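Local coordinates for protein N-alpha-acetyltransferase 35, NatC auxiliary subunit (Saccharomyces cerevisiae, PDB 6YGA) that serves as the auxiliary subunit of the NatC N-terminal acetyltransferase, which acetylates the N-terminal methionine of the L-A virus Gag protein, at residues I644-M648 and Y675-K679; Q536-Y540 and G658-T662; L153-Y157 and L190-V196. All blocks are in the same frame, centred on the assembly; numbering follows the deposited sequence.

Contact 1: residues I644-M648 and Y675-K679; sequences IDEIM and YCKLK. With EDO (1,2-ethanediol), chain C.
The ammonium nitrogen of Lys-679 has two partners: Asp-645, in a salt bridge where Lys-679 NZ approaches the syn lone pair of Asp-645 OD1 at 3.0 Å, and hydroxyl O1 of a 1,2-ethanediol, probably from the crystallisation liquor. That hydroxyl donates in turn to the other carboxylate oxygen, EDO O1 to Asp-645 OD2 being 2.7 Å; the ethanediol is also hydrogen-bonded to Lys-683. Lys-679 arrives by a single kink at chi3 (-57°), crossing Asp-645 at about a right angle. The backbones beneath form an antiparallel helical hairpin, helix 619-653 against helix 668-701, in the TPR-like region; the short segment axes run at 167° and come within 10.2 Å. Inside the hairpin, Ile-647 CG2 stands over one face of the Tyr-675 ring, 3.9 Å from its centroid, a CH-pi contact. Ile-644 divides its reach, CG2 meeting Tyr-675 CB at 3.7 Å and CD1 meeting Leu-678 CG at 3.8 Å. Met-648, modelled as selenomethionine, slides past Tyr-675 in the opposite direction, its CG 3.8 Å from Tyr-675 CB. Helix 511-564 adjoins this apolar side: Ile-547 touches both isoleucines, Leu-551 touches Leu-678, and the Tyr-675 hydroxyl is hydrogen-bonded to that of Tyr-540.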
loop_
_atom_site.group_PDB
_atom_site.type_symbol
_atom_site.label_atom_id
_atom_site.label_comp_id
_atom_site.label_asym_id
_atom_site.label_seq_id
_atom_site.Cartn_x
_atom_site.Cartn_y
_atom_site.Cartn_z
ATOM N N ILE B 644 14.342 -6.687 -28.317
ATOM C CA ILE B 644 14.303 -7.411 -27.048
ATOM C C ILE B 644 15.245 -8.605 -27.095
ATOM O O ILE B 644 15.979 -8.874 -26.136
ATOM C CB ILE B 644 12.863 -7.843 -26.716
ATOM C CG1 ILE B 644 11.981 -6.621 -26.454
ATOM C CG2 ILE B 644 12.842 -8.773 -25.507
ATOM C CD1 ILE B 644 10.545 -6.971 -26.120
ATOM N N ASP B 645 15.253 -9.329 -28.217
ATOM C CA ASP B 645 16.126 -10.490 -28.350
ATOM C C ASP B 645 17.593 -10.096 -28.223
ATOM O O ASP B 645 18.363 -10.763 -27.525
ATOM C CB ASP B 645 15.869 -11.192 -29.683
ATOM C CG ASP B 645 14.634 -12.067 -29.650
ATOM O OD1 ASP B 645 14.032 -12.188 -28.566
ATOM O OD2 ASP B 645 14.268 -12.631 -30.701
ATOM N N GLU B 646 17.996 -9.006 -28.891
ATOM C CA GLU B 646 19.376 -8.537 -28.795
ATOM C C GLU B 646 19.745 -8.195 -27.357
ATOM O O GLU B 646 20.848 -8.512 -26.898
ATOM C CB GLU B 646 19.586 -7.320 -29.701
ATOM C CG GLU B 646 19.432 -7.593 -31.192
ATOM C CD GLU B 646 19.718 -6.369 -32.045
ATOM O OE1 GLU B 646 20.801 -5.769 -31.883
ATOM O OE2 GLU B 646 18.856 -6.003 -32.871
ATOM N N ILE B 647 18.833 -7.547 -26.630
ATOM C CA ILE B 647 19.094 -7.229 -25.231
ATOM C C ILE B 647 19.230 -8.506 -24.412
ATOM O O ILE B 647 20.096 -8.608 -23.533
ATOM C CB ILE B 647 17.992 -6.305 -24.680
ATOM C CG1 ILE B 647 18.025 -4.956 -25.401
ATOM C CG2 ILE B 647 18.144 -6.115 -23.172
ATOM C CD1 ILE B 647 17.049 -3.933 -24.846
HETATM N N MSE B 648 18.398 -9.506 -24.695
HETATM C CA MSE B 648 18.444 -10.757 -23.948
HETATM C C MSE B 648 19.757 -11.500 -24.204
HETATM O O MSE B 648 20.342 -12.055 -23.275
HETATM C CB MSE B 648 17.234 -11.638 -24.291
HETATM C CG MSE B 648 15.898 -11.044 -23.833
HETATM SE SE MSE B 648 14.330 -12.178 -24.148
HETATM C CE MSE B 648 14.649 -13.540 -22.787
ATOM N N TYR B 675 12.064 -9.252 -19.856
ATOM C CA TYR B 675 12.034 -9.060 -21.303
ATOM C C TYR B 675 11.255 -10.167 -21.999
ATOM O O TYR B 675 10.640 -9.928 -23.045
ATOM C CB TYR B 675 13.454 -8.965 -21.860
ATOM C CG TYR B 675 14.082 -7.614 -21.619
ATOM C CD1 TYR B 675 13.734 -6.518 -22.399
ATOM C CD2 TYR B 675 15.010 -7.428 -20.602
ATOM C CE1 TYR B 675 14.301 -5.274 -22.176
ATOM C CE2 TYR B 675 15.581 -6.190 -20.374
ATOM C CZ TYR B 675 15.223 -5.118 -21.163
ATOM O OH TYR B 675 15.789 -3.885 -20.935
ATOM N N CYS B 676 11.259 -11.375 -21.434
ATOM C CA CYS B 676 10.387 -12.426 -21.946
ATOM C C CYS B 676 8.924 -12.010 -21.845
ATOM O O CYS B 676 8.153 -12.172 -22.797
ATOM C CB CYS B 676 10.635 -13.729 -21.188
ATOM S SG CYS B 676 9.598 -15.093 -21.740
ATOM N N LYS B 677 8.528 -11.461 -20.694
ATOM C CA LYS B 677 7.167 -10.960 -20.543
ATOM C C LYS B 677 6.905 -9.788 -21.479
ATOM O O LYS B 677 5.800 -9.645 -22.013
ATOM C CB LYS B 677 6.910 -10.551 -19.093
ATOM C CG LYS B 677 6.908 -11.711 -18.118
ATOM C CD LYS B 677 6.598 -11.255 -16.703
ATOM C CE LYS B 677 6.312 -12.448 -15.803
ATOM N NZ LYS B 677 6.096 -12.045 -14.389
ATOM N N LEU B 678 7.911 -8.939 -21.693
ATOM C CA LEU B 678 7.733 -7.826 -22.616
ATOM C C LEU B 678 7.547 -8.329 -24.043
ATOM O O LEU B 678 6.745 -7.777 -24.805
ATOM C CB LEU B 678 8.921 -6.872 -22.520
ATOM C CG LEU B 678 8.727 -5.470 -23.095
ATOM C CD1 LEU B 678 7.551 -4.766 -22.434
ATOM C CD2 LEU B 678 10.003 -4.676 -22.908
ATOM N N LYS B 679 8.273 -9.385 -24.417
ATOM C CA LYS B 679 8.115 -9.956 -25.750
ATOM C C LYS B 679 6.723 -10.546 -25.934
ATOM O O LYS B 679 6.127 -10.420 -27.010
ATOM C CB LYS B 679 9.181 -11.021 -25.997
ATOM C CG LYS B 679 9.181 -11.561 -27.414
ATOM C CD LYS B 679 9.913 -12.888 -27.511
ATOM C CE LYS B 679 11.344 -12.775 -27.023
ATOM N NZ LYS B 679 12.095 -14.037 -27.250
HETATM C C1 EDO C . 11.039 -14.595 -30.968
HETATM O O1 EDO C . 12.270 -14.457 -30.250
HETATM C C2 EDO C . 10.522 -16.022 -30.827
HETATM O O2 EDO C . 10.185 -16.286 -29.460
#

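Contact 2: residues Q536-Y540 and G658-T662; sequences QFLNY and GVLVT
Thr-662 and Tyr-540 cross at about a right angle, with the methyl CG2 of Thr-662 over one face of the tyrosine ring, 4.0 Å from its centroid and 22° off the normal, a CH-pi contact. With OG1 between the backbone N and the carbonyl carbon (chi1 65°), CG2 stands anti to that carbon and faces the ring; OG1 bonds the hydroxyl of Thr-664. The Phe-537 ring instead presents its edge, in plane, to the carbonyl of Val-661, with Phe-537 CD1 3.6 Å from Val-661 O. The same oxygen receives a nearly straight CA-H...O contact, Phe-537 CA to Val-661 O being 3.5 Å with 168° at the hydrogen. Segment 658-662, part of the connection between helices 619-653 and 668-701, runs without regular structure alongside helix 511-564, Leu-660 opposite Gln-536 and Val-661 opposite Phe-537. One weak backbone bond joins the two, Val-661 N to Gln-536 O at 3.3 Å; that acceptor also takes the helical N-H of Tyr-540. Leu-660 swings CD2 back to the helix, 3.7 Å from Tyr-540 N, and crosses Asn-539 at about a right angle. Gln-536 extends along the loop until its CD is 3.4 Å from Gly-658 O, and a water links Gln-536 OE1 to Gly-658 N, 2.7 Å from each.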
loop_
_atom_site.group_PDB
_atom_site.type_symbol
_atom_site.label_atom_id
_atom_site.label_comp_id
_atom_site.label_asym_id
_atom_site.label_seq_id
_atom_site.Cartn_x
_atom_site.Cartn_y
_atom_site.Cartn_z
ATOM N N GLN B 536 28.980 1.728 -24.283
ATOM C CA GLN B 536 28.177 0.517 -24.397
ATOM C C GLN B 536 26.985 0.538 -23.448
ATOM O O GLN B 536 25.948 -0.064 -23.750
ATOM C CB GLN B 536 29.056 -0.704 -24.149
ATOM C CG GLN B 536 30.157 -0.829 -25.183
ATOM C CD GLN B 536 31.375 -1.552 -24.663
ATOM O OE1 GLN B 536 31.266 -2.521 -23.911
ATOM N NE2 GLN B 536 32.551 -1.077 -25.055
ATOM N N PHE B 537 27.106 1.225 -22.309
ATOM C CA PHE B 537 25.955 1.412 -21.432
ATOM C C PHE B 537 24.891 2.272 -22.105
ATOM O O PHE B 537 23.707 1.915 -22.115
ATOM C CB PHE B 537 26.403 2.028 -20.103
ATOM C CG PHE B 537 25.268 2.404 -19.186
ATOM C CD1 PHE B 537 24.210 1.536 -18.966
ATOM C CD2 PHE B 537 25.274 3.621 -18.526
ATOM C CE1 PHE B 537 23.171 1.887 -18.117
ATOM C CE2 PHE B 537 24.241 3.974 -17.676
ATOM C CZ PHE B 537 23.190 3.104 -17.471
ATOM N N LEU B 538 25.293 3.409 -22.680
ATOM C CA LEU B 538 24.338 4.250 -23.397
ATOM C C LEU B 538 23.740 3.516 -24.589
ATOM O O LEU B 538 22.606 3.801 -24.992
ATOM C CB LEU B 538 25.007 5.545 -23.857
ATOM C CG LEU B 538 25.471 6.486 -22.743
ATOM C CD1 LEU B 538 26.246 7.661 -23.309
ATOM C CD2 LEU B 538 24.278 6.967 -21.932
ATOM N N ASN B 539 24.485 2.571 -25.163
ATOM C CA ASN B 539 23.936 1.760 -26.241
ATOM C C ASN B 539 22.751 0.935 -25.755
ATOM O O ASN B 539 21.758 0.778 -26.474
ATOM C CB ASN B 539 25.024 0.856 -26.812
ATOM C CG ASN B 539 25.039 0.855 -28.316
ATOM O OD1 ASN B 539 25.658 1.717 -28.941
ATOM N ND2 ASN B 539 24.352 -0.110 -28.914
ATOM N N TYR B 540 22.837 0.404 -24.534
ATOM C CA TYR B 540 21.726 -0.358 -23.976
ATOM C C TYR B 540 20.540 0.545 -23.650
ATOM O O TYR B 540 19.389 0.184 -23.920
ATOM C CB TYR B 540 22.183 -1.116 -22.729
ATOM C CG TYR B 540 21.050 -1.531 -21.818
ATOM C CD1 TYR B 540 20.140 -2.504 -22.209
ATOM C CD2 TYR B 540 20.894 -0.953 -20.563
ATOM C CE1 TYR B 540 19.101 -2.887 -21.379
ATOM C CE2 TYR B 540 19.858 -1.332 -19.723
ATOM C CZ TYR B 540 18.964 -2.301 -20.137
ATOM O OH TYR B 540 17.927 -2.689 -19.316
ATOM N N GLY B 658 31.687 -6.202 -25.391
ATOM C CA GLY B 658 32.105 -5.102 -26.234
ATOM C C GLY B 658 31.005 -4.333 -26.938
ATOM O O GLY B 658 31.301 -3.309 -27.566
ATOM N N VAL B 659 29.752 -4.780 -26.861
ATOM C CA VAL B 659 28.635 -4.119 -27.536
ATOM C C VAL B 659 27.695 -3.454 -26.531
ATOM O O VAL B 659 27.447 -2.248 -26.605
ATOM C CB VAL B 659 27.871 -5.104 -28.447
ATOM C CG1 VAL B 659 26.977 -4.341 -29.416
ATOM C CG2 VAL B 659 28.839 -6.013 -29.189
ATOM N N LEU B 660 27.159 -4.224 -25.587
ATOM C CA LEU B 660 26.227 -3.711 -24.595
ATOM C C LEU B 660 26.783 -3.884 -23.189
ATOM O O LEU B 660 27.506 -4.842 -22.899
ATOM C CB LEU B 660 24.868 -4.419 -24.682
ATOM C CG LEU B 660 24.031 -4.255 -25.952
ATOM C CD1 LEU B 660 22.833 -5.201 -25.941
ATOM C CD2 LEU B 660 23.570 -2.816 -26.121
ATOM N N VAL B 661 26.427 -2.943 -22.319
ATOM C CA VAL B 661 26.653 -3.045 -20.883
ATOM C C VAL B 661 25.311 -2.820 -20.203
ATOM O O VAL B 661 24.750 -1.719 -20.277
ATOM C CB VAL B 661 27.702 -2.036 -20.389
ATOM C CG1 VAL B 661 27.715 -1.976 -18.868
ATOM C CG2 VAL B 661 29.075 -2.404 -20.912
ATOM N N THR B 662 24.782 -3.871 -19.566
ATOM C CA THR B 662 23.481 -3.812 -18.916
ATOM C C THR B 662 23.549 -3.820 -17.396
ATOM O O THR B 662 22.584 -3.397 -16.753
ATOM C CB THR B 662 22.600 -4.986 -19.371
ATOM O OG1 THR B 662 23.172 -6.220 -18.920
ATOM C CG2 THR B 662 22.487 -5.012 -20.888
HETATM O O HOH W 1 31.666 -5.074 -22.980
#

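Contact 3: residues L153-Y157 and L190-V196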
loop_
_atom_site.group_PDB
_atom_site.type_symbol
_atom_site.label_atom_id
_atom_site.label_comp_id
_atom_site.label_asym_id
_atom_site.label_seq_id
_atom_site.Cartn_x
_atom_site.Cartn_y
_atom_site.Cartn_z
ATOM N N LEU B 153 8.915 -18.710 22.955
ATOM C CA LEU B 153 9.986 -17.733 23.119
ATOM C C LEU B 153 10.621 -17.380 21.781
ATOM O O LEU B 153 11.004 -16.226 21.553
ATOM C CB LEU B 153 11.037 -18.271 24.089
ATOM C CG LEU B 153 12.150 -17.299 24.479
ATOM C CD1 LEU B 153 11.566 -16.059 25.140
ATOM C CD2 LEU B 153 13.152 -17.982 25.397
ATOM N N GLY B 154 10.744 -18.359 20.883
ATOM C CA GLY B 154 11.324 -18.078 19.579
ATOM C C GLY B 154 10.461 -17.148 18.751
ATOM O O GLY B 154 10.954 -16.192 18.146
ATOM N N VAL B 155 9.153 -17.415 18.716
ATOM C CA VAL B 155 8.238 -16.551 17.976
ATOM C C VAL B 155 8.166 -15.170 18.620
ATOM O O VAL B 155 8.125 -14.150 17.922
ATOM C CB VAL B 155 6.852 -17.213 17.872
ATOM C CG1 VAL B 155 5.860 -16.283 17.194
ATOM C CG2 VAL B 155 6.953 -18.524 17.109
ATOM N N CYS B 156 8.159 -15.108 19.954
ATOM C CA CYS B 156 8.152 -13.809 20.621
ATOM C C CYS B 156 9.430 -13.036 20.324
ATOM O O CYS B 156 9.406 -11.806 20.202
ATOM C CB CYS B 156 7.965 -13.976 22.129
ATOM S SG CYS B 156 6.291 -14.420 22.652
ATOM N N TYR B 157 10.558 -13.742 20.201
ATOM C CA TYR B 157 11.791 -13.085 19.782
ATOM C C TYR B 157 11.671 -12.570 18.354
ATOM O O TYR B 157 12.225 -11.518 18.016
ATOM C CB TYR B 157 12.977 -14.043 19.911
ATOM C CG TYR B 157 14.318 -13.369 19.712
ATOM C CD1 TYR B 157 14.995 -12.802 20.784
ATOM C CD2 TYR B 157 14.901 -13.292 18.454
ATOM C CE1 TYR B 157 16.217 -12.179 20.611
ATOM C CE2 TYR B 157 16.122 -12.671 18.269
ATOM C CZ TYR B 157 16.775 -12.117 19.351
ATOM O OH TYR B 157 17.989 -11.498 19.171
ATOM N N LEU B 190 13.152 -9.344 27.698
ATOM C CA LEU B 190 13.194 -10.459 26.760
ATOM C C LEU B 190 14.645 -10.848 26.496
ATOM O O LEU B 190 15.475 -9.973 26.221
ATOM C CB LEU B 190 12.487 -10.090 25.457
ATOM C CG LEU B 190 12.023 -11.254 24.578
ATOM C CD1 LEU B 190 10.732 -10.906 23.853
ATOM C CD2 LEU B 190 13.098 -11.650 23.584
ATOM N N PRO B 191 14.989 -12.132 26.568
ATOM C CA PRO B 191 16.399 -12.531 26.496
ATOM C C PRO B 191 16.991 -12.293 25.115
ATOM O O PRO B 191 16.293 -12.066 24.123
ATOM C CB PRO B 191 16.361 -14.023 26.837
ATOM C CG PRO B 191 14.992 -14.458 26.450
ATOM C CD PRO B 191 14.098 -13.289 26.754
ATOM N N GLY B 192 18.322 -12.355 25.068
ATOM C CA GLY B 192 19.054 -12.156 23.837
ATOM C C GLY B 192 18.992 -13.362 22.921
ATOM O O GLY B 192 18.417 -14.402 23.241
ATOM N N GLN B 193 19.614 -13.208 21.749
ATOM C CA GLN B 193 19.533 -14.247 20.726
ATOM C C GLN B 193 20.176 -15.546 21.194
ATOM O O GLN B 193 19.660 -16.636 20.918
ATOM C CB GLN B 193 20.192 -13.764 19.435
ATOM C CG GLN B 193 19.970 -14.682 18.246
ATOM C CD GLN B 193 20.933 -14.405 17.109
ATOM O OE1 GLN B 193 22.138 -14.263 17.320
ATOM N NE2 GLN B 193 20.405 -14.324 15.895
ATOM N N ASP B 194 21.303 -15.455 21.905
ATOM C CA ASP B 194 22.004 -16.661 22.333
ATOM C C ASP B 194 21.133 -17.513 23.249
ATOM O O ASP B 194 21.108 -18.743 23.125
ATOM C CB ASP B 194 23.312 -16.287 23.031
ATOM C CG ASP B 194 24.237 -15.480 22.142
ATOM O OD1 ASP B 194 24.268 -15.737 20.919
ATOM O OD2 ASP B 194 24.935 -14.586 22.664
ATOM N N VAL B 195 20.403 -16.874 24.166
ATOM C CA VAL B 195 19.542 -17.615 25.084
ATOM C C VAL B 195 18.416 -18.303 24.324
ATOM O O VAL B 195 18.079 -19.462 24.598
ATOM C CB VAL B 195 19.000 -16.675 26.176
ATOM C CG1 VAL B 195 18.068 -17.427 27.117
ATOM C CG2 VAL B 195 20.150 -16.044 26.950
ATOM N N VAL B 196 17.828 -17.609 23.347
ATOM C CA VAL B 196 16.710 -18.172 22.596
ATOM C C VAL B 196 17.160 -19.372 21.770
ATOM O O VAL B 196 16.484 -20.406 21.734
ATOM C CB VAL B 196 16.063 -17.083 21.719
ATOM C CG1 VAL B 196 14.932 -17.665 20.887
ATOM C CG2 VAL B 196 15.557 -15.939 22.587
#
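Val-196 is a bump set into a hollow made by Leu-153, Gly-154 and Tyr-157 of helix 142-167. Its branches divide the work: Val-196 CG1 rests on the bare backbone of Gly-154, 3.9 Å from Gly-154 CA, while Val-196 CG2 presses obliquely on the tyrosine, 3.7 Å from Tyr-157 CD1, and also borders Leu-153. At Gly-154 the backbone itself forms the floor, and the CA atoms of Gly-154 and Val-196 are 6.2 Å apart. Next to it, the forked end of Leu-153 sits against the Pro-191 ring, Leu-153 CD1 lying 4.0 Å from Pro-191 CG and CD2 only slightly farther from the same atom. The contact thus sets the middle of one helix against the start of another, in the Mak10 family region: residues 190-192 lead into helix 193-209, with Gly-192 at its N-cap position. Tyr-157 is itself a large projection, carried across by CG anti to the backbone N (chi1 -171°). Leu-190 abuts it through CD2, 3.6 Å from Tyr-157 CD1, and the carbonyl of Pro-191 meets the ring edge in plane, Pro-191 O lying 3.5 Å from Tyr-157 CE1. Packing is tight at the far end, where Tyr-157 OH is 3.2 Å from Gln-193 CB. The hydroxyl makes no hydrogen bond to Gln-193; it bonds Glu-234, while Gln-193 NE2 bonds Asp-235. From helix 215-231, Val-231 touches both Tyr-157 and Val-196.

From the N terminus, contact 3 comes first, closing a loop of 32 residues and tying helix 142-167 to the start of helix 193-209 in the Mak10 family region. It is complete long before the others open and shares no atoms with them: its centre is about 47 Å from that of contact 1 and about 50 Å from that of contact 2. These two cross along the chain, in the order 536-540, 644-648, 658-662, 675-679, and their centres are about 15 Å apart. Contact 2 spans 117 residues and ties the loop between helices 619-653 and 668-701 to helix 511-564; contact 1 spans 26 and joins those two helices. They touch directly, Ile-647 CG2 lying 3.8 Å from Tyr-540 CE1.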